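Long-range contacts in putative alpha-galactosidase (Bacteroides fragilis, PDB 4NZJ), which probably hydrolyses terminal, non-reducing alpha-D-galactose residues from alpha-D-galactosides, as a glycoside hydrolase family 27 enzyme: residues Q112-E116 / K162-G166; D379-I383 / Y443-H448; Q425-E431 / K457-L463. One frame throughout, in Å; residues are numbered along the deposited sequence. Where two conformers were deposited one is given.

In the fold
The three contacts run across the molecule from the catalytic TIM barrel to the C-terminal beta domain. Contact 1 joins two loops of the barrel domain, each leading into a helix, and lies on the opposite side of the chain's centre from the other two. Its centre is about 39 Å from that of contact 2 and about 52 Å from that of contact 3. Contact 2 is the interdomain one: helix 378-384 meets the end of strand 441-444. Contact 3 pairs two strands wholly within the C-terminal domain, about 17 Å from contact 2 between centres and about 5 Å between nearest atoms. Along the chain, contacts 2 and 3 interleave, because segment 443-448 falls between strands 425-430 and 458-463.

Contact 1 (Q112-E116 / K162-G166); sequences QHLTE and KFPRG
Segments 112-116 and 162-166 run side by side in roughly the same direction, their end-to-end lines 24° apart, and one direct backbone bond ties them: Glu116 N gives its hydrogen to Lys162 O at 2.8 Å. At one end Lys162 lies extended alongside the other segment. Its CB, CG and CD pass close to Leu114 O, and Lys162 NZ donates to Gln112 O at 2.9 Å, coming from above the carbonyl plane. The same ammonium also bonds Phe144 O and a water that takes the N-H of Leu114, so three oxygens grip it. Leu114 CD2 meets the Phe163 ring at its edge, 4.1 Å from CZ; CE1 of the same ring lies near Glu116 N. Both segments are loops of the TIM-barrel domain that lead into helices. Thr115 is the N-cap of helix 116-128, its OG1 accepting from Leu118 N, while residues 163-166 form a type I beta turn just ahead of helix 166-176. Glu116, in the first turn of its helix, sends CG anti to the backbone N (chi1 172°), and its carboxylate reaches Arg165. The guanidinium grips it side-on in a salt bridge: Arg165 NE to Glu116 OE1 at 3.0 Å, Arg165 NH2 to Glu116 OE2 at 2.7 Å. Both oxygens lie near the guanidinium plane, yet the two flat groups are twisted 39° apart; OE1 is met on its syn side and OE2 from above the carboxylate. A second water links Glu116 OE1 to Arg165 N and Gly166 O, and Tyr169 makes a cation-pi contact with Arg165.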
loop_
_atom_site.group_PDB
_atom_site.type_symbol
_atom_site.label_atom_id
_atom_site.label_comp_id
_atom_site.label_asym_id
_atom_site.label_seq_id
_atom_site.Cartn_x
_atom_site.Cartn_y
_atom_site.Cartn_z
ATOM N N GLN A 112 0.605 -6.806 -21.341
ATOM C CA GLN A 112 0.443 -8.183 -21.808
ATOM C C GLN A 112 1.767 -8.925 -21.975
ATOM O O GLN A 112 1.787 -10.033 -22.525
ATOM C CB GLN A 112 -0.292 -8.202 -23.152
ATOM C CG GLN A 112 -1.727 -7.717 -23.075
ATOM C CD GLN A 112 -2.470 -7.912 -24.382
ATOM O OE1 GLN A 112 -2.325 -8.938 -25.039
ATOM N NE2 GLN A 112 -3.274 -6.928 -24.759
ATOM N N HIS A 113 2.867 -8.329 -21.508
ATOM C CA HIS A 113 4.196 -8.881 -21.747
ATOM C C HIS A 113 4.960 -9.158 -20.461
ATOM O O HIS A 113 6.187 -9.113 -20.440
ATOM C CB HIS A 113 4.975 -7.943 -22.668
ATOM C CG HIS A 113 4.416 -7.884 -24.051
ATOM N ND1 HIS A 113 4.745 -8.803 -25.024
ATOM C CD2 HIS A 113 3.520 -7.040 -24.617
ATOM C CE1 HIS A 113 4.095 -8.514 -26.139
ATOM N NE2 HIS A 113 3.341 -7.451 -25.917
ATOM N N LEU A 114 4.236 -9.465 -19.392
ATOM C CA LEU A 114 4.870 -9.874 -18.146
ATOM C C LEU A 114 5.353 -11.312 -18.290
ATOM O O LEU A 114 4.725 -12.123 -18.969
ATOM C CB LEU A 114 3.899 -9.753 -16.970
ATOM C CG LEU A 114 4.499 -9.995 -15.581
ATOM C CD1 LEU A 114 5.503 -8.912 -15.225
ATOM C CD2 LEU A 114 3.402 -10.063 -14.533
ATOM N N THR A 115 6.489 -11.614 -17.673
ATOM C CA THR A 115 7.038 -12.969 -17.664
ATOM C C THR A 115 7.633 -13.251 -16.296
ATOM O O THR A 115 7.832 -12.337 -15.497
ATOM C CB THR A 115 8.166 -13.138 -18.690
ATOM O OG1 THR A 115 9.279 -12.321 -18.305
ATOM C CG2 THR A 115 7.700 -12.752 -20.102
ATOM N N GLU A 116 7.945 -14.517 -16.047
ATOM C CA GLU A 116 8.622 -14.920 -14.815
ATOM C C GLU A 116 9.883 -14.094 -14.614
ATOM O O GLU A 116 10.093 -13.527 -13.537
ATOM C CB GLU A 116 8.992 -16.405 -14.886
ATOM C CG GLU A 116 9.868 -16.904 -13.738
ATOM C CD GLU A 116 10.635 -18.162 -14.092
ATOM O OE1 GLU A 116 10.082 -19.269 -13.950
ATOM O OE2 GLU A 116 11.808 -18.050 -14.502
ATOM N N LYS A 162 4.820 -17.285 -20.719
ATOM C CA LYS A 162 5.180 -16.243 -19.760
ATOM C C LYS A 162 5.770 -16.805 -18.474
ATOM O O LYS A 162 6.729 -16.245 -17.928
ATOM C CB LYS A 162 3.951 -15.400 -19.413
ATOM C CG LYS A 162 3.405 -14.630 -20.599
ATOM C CD LYS A 162 2.206 -13.785 -20.219
ATOM C CE LYS A 162 1.677 -13.067 -21.448
ATOM N NZ LYS A 162 0.514 -12.211 -21.126
ATOM N N PHE A 163 5.185 -17.903 -17.995
ATOM C CA PHE A 163 5.565 -18.511 -16.717
ATOM C C PHE A 163 5.892 -19.981 -16.932
ATOM O O PHE A 163 5.098 -20.858 -16.603
ATOM C CB PHE A 163 4.439 -18.308 -15.689
ATOM C CG PHE A 163 4.175 -16.863 -15.390
ATOM C CD1 PHE A 163 5.004 -16.159 -14.532
ATOM C CD2 PHE A 163 3.128 -16.187 -16.009
ATOM C CE1 PHE A 163 4.787 -14.822 -14.271
ATOM C CE2 PHE A 163 2.905 -14.843 -15.750
ATOM C CZ PHE A 163 3.736 -14.160 -14.880
ATOM N N PRO A 164 7.076 -20.259 -17.508
ATOM C CA PRO A 164 7.402 -21.625 -17.923
ATOM C C PRO A 164 7.578 -22.601 -16.761
ATOM O O PRO A 164 7.516 -23.806 -16.968
ATOM C CB PRO A 164 8.698 -21.467 -18.729
ATOM C CG PRO A 164 9.247 -20.132 -18.374
ATOM C CD PRO A 164 8.108 -19.282 -17.907
ATOM N N ARG A 165 7.780 -22.081 -15.551
ATOM C CA ARG A 165 7.851 -22.929 -14.365
ATOM C C ARG A 165 6.646 -22.721 -13.461
ATOM O O ARG A 165 6.660 -23.121 -12.301
ATOM C CB ARG A 165 9.164 -22.686 -13.622
ATOM C CG ARG A 165 10.361 -23.107 -14.456
ATOM C CD ARG A 165 11.686 -22.897 -13.745
ATOM N NE ARG A 165 12.098 -21.498 -13.732
ATOM C CZ ARG A 165 13.317 -21.088 -13.380
ATOM N NH1 ARG A 165 14.236 -21.970 -12.997
ATOM N NH2 ARG A 165 13.618 -19.796 -13.400
ATOM N N GLY A 166 5.594 -22.117 -14.008
ATOM C CA GLY A 166 4.372 -21.863 -13.261
ATOM C C GLY A 166 4.450 -20.649 -12.360
ATOM O O GLY A 166 5.483 -19.979 -12.271
HETATM O O HOH W 1 1.254 -10.091 -19.209
HETATM O O HOH W 2 7.417 -19.491 -14.244
#

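Contact 2 (D379-I383 / Y443-H448)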
loop_
_atom_site.group_PDB
_atom_site.type_symbol
_atom_site.label_atom_id
_atom_site.label_comp_id
_atom_site.label_asym_id
_atom_site.label_seq_id
_atom_site.Cartn_x
_atom_site.Cartn_y
_atom_site.Cartn_z
ATOM N N ASP A 379 9.310 9.293 6.967
ATOM C CA ASP A 379 8.314 9.969 7.799
ATOM C C ASP A 379 6.919 9.844 7.207
ATOM O O ASP A 379 5.953 9.605 7.932
ATOM C CB ASP A 379 8.658 11.449 7.964
ATOM C CG ASP A 379 9.819 11.688 8.909
ATOM O OD1 ASP A 379 10.206 10.765 9.647
ATOM O OD2 ASP A 379 10.342 12.817 8.916
ATOM N N LEU A 380 6.804 10.020 5.895
ATOM C CA LEU A 380 5.503 9.909 5.234
ATOM C C LEU A 380 4.980 8.476 5.277
ATOM O O LEU A 380 3.807 8.249 5.537
ATOM C CB LEU A 380 5.566 10.413 3.796
ATOM C CG LEU A 380 5.724 11.926 3.647
ATOM C CD1 LEU A 380 5.918 12.293 2.187
ATOM C CD2 LEU A 380 4.522 12.654 4.225
ATOM N N ILE A 381 5.857 7.508 5.044
ATOM C CA ILE A 381 5.463 6.109 5.150
ATOM C C ILE A 381 5.044 5.763 6.582
ATOM O O ILE A 381 4.054 5.052 6.792
ATOM C CB ILE A 381 6.571 5.177 4.641
ATOM C CG1 ILE A 381 6.732 5.372 3.129
ATOM C CG2 ILE A 381 6.254 3.725 4.974
ATOM C CD1 ILE A 381 8.001 4.778 2.567
ATOM N N ALA A 382 5.776 6.275 7.572
ATOM C CA ALA A 382 5.421 6.032 8.969
ATOM C C ALA A 382 4.012 6.559 9.279
ATOM O O ALA A 382 3.257 5.929 10.012
ATOM C CB ALA A 382 6.443 6.656 9.903
ATOM N N ILE A 383 3.667 7.703 8.703
ATOM C CA ILE A 383 2.313 8.237 8.815
ATOM C C ILE A 383 1.293 7.299 8.150
ATOM O O ILE A 383 0.288 6.945 8.771
ATOM C CB ILE A 383 2.228 9.667 8.243
ATOM C CG1 ILE A 383 2.955 10.633 9.187
ATOM C CG2 ILE A 383 0.778 10.088 8.042
ATOM C CD1 ILE A 383 3.218 12.001 8.600
ATOM N N TYR A 443 6.662 18.870 14.886
ATOM C CA TYR A 443 7.690 18.255 14.049
ATOM C C TYR A 443 7.423 18.625 12.595
ATOM O O TYR A 443 6.314 18.421 12.097
ATOM C CB TYR A 443 7.687 16.732 14.213
ATOM C CG TYR A 443 8.676 16.015 13.316
ATOM C CD1 TYR A 443 10.042 16.125 13.535
ATOM C CD2 TYR A 443 8.243 15.229 12.254
ATOM C CE1 TYR A 443 10.953 15.477 12.721
ATOM C CE2 TYR A 443 9.150 14.575 11.432
ATOM C CZ TYR A 443 10.506 14.702 11.675
ATOM O OH TYR A 443 11.429 14.058 10.873
ATOM N N CYS A 444 8.443 19.169 11.929
ATOM C CA CYS A 444 8.334 19.563 10.528
ATOM C C CYS A 444 9.032 18.527 9.645
ATOM O O CYS A 444 10.234 18.285 9.779
ATOM C CB CYS A 444 8.942 20.951 10.315
ATOM S SG CYS A 444 8.238 22.260 11.354
ATOM N N LEU A 445 8.276 17.905 8.749
ATOM C CA LEU A 445 8.850 16.892 7.867
ATOM C C LEU A 445 9.778 17.487 6.801
ATOM O O LEU A 445 10.664 16.790 6.308
ATOM C CB LEU A 445 7.758 16.060 7.192
ATOM C CG LEU A 445 7.205 14.877 7.988
ATOM C CD1 LEU A 445 6.345 15.333 9.157
ATOM C CD2 LEU A 445 6.412 13.963 7.072
ATOM N N ASP A 446 9.574 18.757 6.443
ATOM C CA ASP A 446 10.366 19.400 5.393
ATOM C C ASP A 446 11.852 19.468 5.755
ATOM O O ASP A 446 12.716 19.267 4.901
ATOM C CB ASP A 446 9.815 20.803 5.063
ATOM C CG ASP A 446 9.957 21.795 6.217
ATOM O OD1 ASP A 446 11.091 22.228 6.503
ATOM O OD2 ASP A 446 8.930 22.178 6.818
ATOM N N ASN A 447 12.141 19.750 7.026
ATOM C CA ASN A 447 13.523 19.879 7.503
ATOM C C ASN A 447 13.891 18.959 8.678
ATOM O O ASN A 447 15.003 19.048 9.202
ATOM C CB ASN A 447 13.817 21.345 7.860
ATOM C CG ASN A 447 12.846 21.912 8.886
ATOM O OD1 ASN A 447 12.249 21.179 9.672
ATOM N ND2 ASN A 447 12.685 23.230 8.877
ATOM N N HIS A 448 12.960 18.093 9.081
ATOM C CA HIS A 448 13.177 17.098 10.145
ATOM C C HIS A 448 13.483 17.718 11.509
ATOM O O HIS A 448 14.174 17.118 12.339
ATOM C CB HIS A 448 14.269 16.098 9.735
ATOM C CG HIS A 448 14.008 15.440 8.417
ATOM N ND1 HIS A 448 14.421 15.983 7.220
ATOM C CD2 HIS A 448 13.349 14.299 8.106
ATOM C CE1 HIS A 448 14.036 15.199 6.228
ATOM N NE2 HIS A 448 13.384 14.171 6.739
HETATM O O HOH W 3 10.347 14.145 6.497
HETATM O O HOH W 4 11.348 11.716 5.895
#
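Asp379, on the face of helix 378-384 turned to the C-terminal domain, carries this contact. Asp379 CB packs on Leu445 CD2 at 3.5 Å. Beyond it, CG lies anti to the carbonyl carbon and beside the backbone N (chi1 -74°), which carries the carboxylate past Leu445 to Tyr443. There OD2 accepts the tyrosine hydroxyl hydrogen, Tyr443 OH lying 2.6 Å from Asp379 OD2 on the syn side and 24° out of the carboxylate plane. Asp379 OD2 lies at the edge of the Tyr443 ring, in its plane, with the carboxylate turned 78° to it. A water also donates to Asp379 OD2 at 2.8 Å and to Leu445 O, so two donors hold that one oxygen. His448 brings CD2 to 3.4 Å from Asp379 OD2, and Leu445 O lies over the centre of one face of its imidazole. Apart from the carboxylate, Leu445 CD2 also reaches Leu380 CD2 at 3.7 Å and meets Ile383 CD1 tip to tip at 4.0 Å. Leu380 and Ile383 both rest on Val470 of strand 468-473 too, and Leu380 turns further back against helix 341-353. The interface thus sets a barrel-domain helix against the end of strand 441-444 and its neighbour in the C-terminal sheet.

Contact 3 (Q425-E431 / K457-L463); sequences QTVILNE and KELIVKL
Gln425, Val427 and Leu429 pair with Leu463, Val461 and Leu459 along the antiparallel strands 425-430 and 458-463, and six N-H to O bonds join these hydrogen-bonded pairs. Val461 N to Val427 O is 2.7 Å and Val427 N to Val461 O 2.8 Å, the latter in the carbonyl plane. CA-H...O contacts, such as Thr426 CA to Val461 O at 3.4 Å, fill in between.

Apolar packing gathers on the face carrying Val427, Leu429, Val461 and Leu463. Leu429 CD1 reaches Val461 CG2 at 4.0 Å, and Val427 CG2 leans on Leu463 CD1 at 3.9 Å. This face rests on the other sheet of the beta sandwich: Val427 and Leu429 on Ile403, Val461 on Tyr471. On the face of Thr426, Ile428 and Glu458, Ile428 CG2 lies against the aliphatic part of Glu458, 3.6 Å from its CG.

One polar side-chain bond crosses on that second face. With OG1 beside its own backbone N (chi1 -61°), Thr426 accepts from Lys462, NZ to OG1 being 2.8 Å in the conformer given, one of two for Lys462.

Waters bridge twice. One links Glu458 OE1 to Asn430 ND2, while Asn430 OD1 bonds Asn432 N; the other joins backbone atoms, Glu431 N and Lys457 O.

Greasy on one side, mixed and largely solvent-facing on the other, the pair suits one layer of a beta sandwich, its apolar face turned to the other sheet.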
loop_
_atom_site.group_PDB
_atom_site.type_symbol
_atom_site.label_atom_id
_atom_site.label_comp_id
_atom_site.label_asym_id
_atom_site.label_seq_id
_atom_site.Cartn_x
_atom_site.Cartn_y
_atom_site.Cartn_z
ATOM N N GLN A 425 1.604 29.823 -2.492
ATOM C CA GLN A 425 0.582 30.208 -1.537
ATOM C C GLN A 425 1.157 30.109 -0.135
ATOM O O GLN A 425 2.013 29.260 0.137
ATOM C CB GLN A 425 -0.629 29.281 -1.659
ATOM C CG GLN A 425 -1.316 29.302 -3.024
ATOM C CD GLN A 425 -2.015 30.615 -3.327
ATOM O OE1 GLN A 425 -2.580 31.250 -2.438
ATOM N NE2 GLN A 425 -1.985 31.026 -4.591
ATOM N N THR A 426 0.683 30.981 0.745
ATOM C CA THR A 426 1.071 30.966 2.146
ATOM C C THR A 426 -0.135 30.540 2.971
ATOM O O THR A 426 -1.233 31.065 2.791
ATOM C CB THR A 426 1.568 32.348 2.606
ATOM O OG1 THR A 426 2.712 32.725 1.831
ATOM C CG2 THR A 426 1.944 32.331 4.092
ATOM N N VAL A 427 0.074 29.573 3.856
ATOM C CA VAL A 427 -0.948 29.144 4.800
ATOM C C VAL A 427 -0.477 29.495 6.207
ATOM O O VAL A 427 0.638 29.150 6.594
ATOM C CB VAL A 427 -1.195 27.627 4.701
ATOM C CG1 VAL A 427 -2.251 27.181 5.707
ATOM C CG2 VAL A 427 -1.604 27.249 3.281
ATOM N N ILE A 428 -1.319 30.191 6.962
ATOM C CA ILE A 428 -1.011 30.518 8.353
ATOM C C ILE A 428 -1.809 29.585 9.255
ATOM O O ILE A 428 -3.020 29.733 9.398
ATOM C CB ILE A 428 -1.335 31.987 8.695
ATOM C CG1 ILE A 428 -0.605 32.933 7.734
ATOM C CG2 ILE A 428 -0.940 32.291 10.137
ATOM C CD1 ILE A 428 -1.029 34.380 7.847
ATOM N N LEU A 429 -1.130 28.606 9.841
ATOM C CA LEU A 429 -1.764 27.724 10.808
ATOM C C LEU A 429 -1.769 28.427 12.158
ATOM O O LEU A 429 -0.754 28.978 12.581
ATOM C CB LEU A 429 -1.026 26.385 10.900
ATOM C CG LEU A 429 -0.984 25.529 9.632
ATOM C CD1 LEU A 429 -0.112 24.301 9.855
ATOM C CD2 LEU A 429 -2.388 25.125 9.218
ATOM N N ASN A 430 -2.924 28.445 12.811
ATOM C CA ASN A 430 -3.038 28.990 14.160
ATOM C C ASN A 430 -3.982 28.124 14.991
ATOM O O ASN A 430 -4.491 27.121 14.496
ATOM C CB ASN A 430 -3.473 30.459 14.119
ATOM C CG ASN A 430 -4.814 30.662 13.436
ATOM O OD1 ASN A 430 -5.798 30.006 13.768
ATOM N ND2 ASN A 430 -4.862 31.591 12.489
ATOM N N GLU A 431 -4.202 28.503 16.248
ATOM C CA GLU A 431 -5.031 27.694 17.141
ATOM C C GLU A 431 -6.489 27.604 16.680
ATOM O O GLU A 431 -7.221 26.721 17.123
ATOM C CB GLU A 431 -4.949 28.201 18.585
ATOM C CG GLU A 431 -3.724 27.687 19.324
ATOM C CD GLU A 431 -3.706 28.092 20.783
ATOM O OE1 GLU A 431 -4.116 29.228 21.095
ATOM O OE2 GLU A 431 -3.272 27.273 21.620
ATOM N N LYS A 457 1.788 30.577 18.901
ATOM C CA LYS A 457 0.588 29.807 18.577
ATOM C C LYS A 457 0.285 29.930 17.084
ATOM O O LYS A 457 -0.869 29.870 16.665
ATOM C CB LYS A 457 -0.602 30.303 19.404
ATOM C CG LYS A 457 -0.434 30.149 20.908
ATOM C CD LYS A 457 -0.249 28.692 21.308
ATOM C CE LYS A 457 -0.513 28.481 22.792
ATOM N NZ LYS A 457 0.358 29.333 23.649
ATOM N N GLU A 458 1.335 30.081 16.282
ATOM C CA GLU A 458 1.188 30.322 14.853
ATOM C C GLU A 458 2.324 29.651 14.091
ATOM O O GLU A 458 3.452 29.599 14.573
ATOM C CB GLU A 458 1.195 31.829 14.595
ATOM C CG GLU A 458 1.130 32.242 13.136
ATOM C CD GLU A 458 1.050 33.747 12.976
ATOM O OE1 GLU A 458 0.008 34.328 13.353
ATOM O OE2 GLU A 458 2.028 34.348 12.475
ATOM N N LEU A 459 2.021 29.134 12.906
ATOM C CA LEU A 459 3.038 28.581 12.027
ATOM C C LEU A 459 2.781 29.040 10.597
ATOM O O LEU A 459 1.727 28.754 10.025
ATOM C CB LEU A 459 3.048 27.052 12.103
ATOM C CG LEU A 459 4.092 26.325 11.251
ATOM C CD1 LEU A 459 5.502 26.700 11.675
ATOM C CD2 LEU A 459 3.884 24.823 11.348
ATOM N N ILE A 460 3.745 29.765 10.040
ATOM C CA ILE A 460 3.664 30.232 8.662
ATOM C C ILE A 460 4.179 29.129 7.743
ATOM O O ILE A 460 5.323 28.689 7.866
ATOM C CB ILE A 460 4.476 31.528 8.452
ATOM C CG1 ILE A 460 3.943 32.642 9.358
ATOM C CG2 ILE A 460 4.423 31.967 6.994
ATOM C CD1 ILE A 460 4.755 33.922 9.307
ATOM N N VAL A 461 3.324 28.676 6.830
ATOM C CA VAL A 461 3.662 27.611 5.901
ATOM C C VAL A 461 3.721 28.182 4.488
ATOM O O VAL A 461 2.704 28.629 3.956
ATOM C CB VAL A 461 2.622 26.477 5.964
ATOM C CG1 VAL A 461 2.946 25.381 4.963
ATOM C CG2 VAL A 461 2.538 25.923 7.381
ATOM N N LYS A 462 4.921 28.192 3.908
ATOM C CA LYS A 462 5.148 28.714 2.563
ATOM C C LYS A 462 5.174 27.558 1.577
ATOM O O LYS A 462 5.989 26.645 1.713
ATOM C CB LYS A 462 6.476 29.473 2.501
ATOM C CG LYS A 462 6.514 30.740 3.335
ATOM C CD LYS A 462 5.553 31.778 2.786
ATOM C CE LYS A 462 5.825 33.158 3.354
ATOM N NZ LYS A 462 4.911 34.182 2.776
ATOM N N LEU A 463 4.276 27.585 0.596
ATOM C CA LEU A 463 4.142 26.493 -0.357
ATOM C C LEU A 463 4.457 26.942 -1.779
ATOM O O LEU A 463 3.941 27.954 -2.248
ATOM C CB LEU A 463 2.717 25.928 -0.297
ATOM C CG LEU A 463 2.276 25.354 1.053
ATOM C CD1 LEU A 463 0.781 25.060 1.079
ATOM C CD2 LEU A 463 3.066 24.097 1.385
HETATM O O HOH W 5 -2.790 33.504 12.804
HETATM O O HOH W 6 -3.186 31.125 17.368
#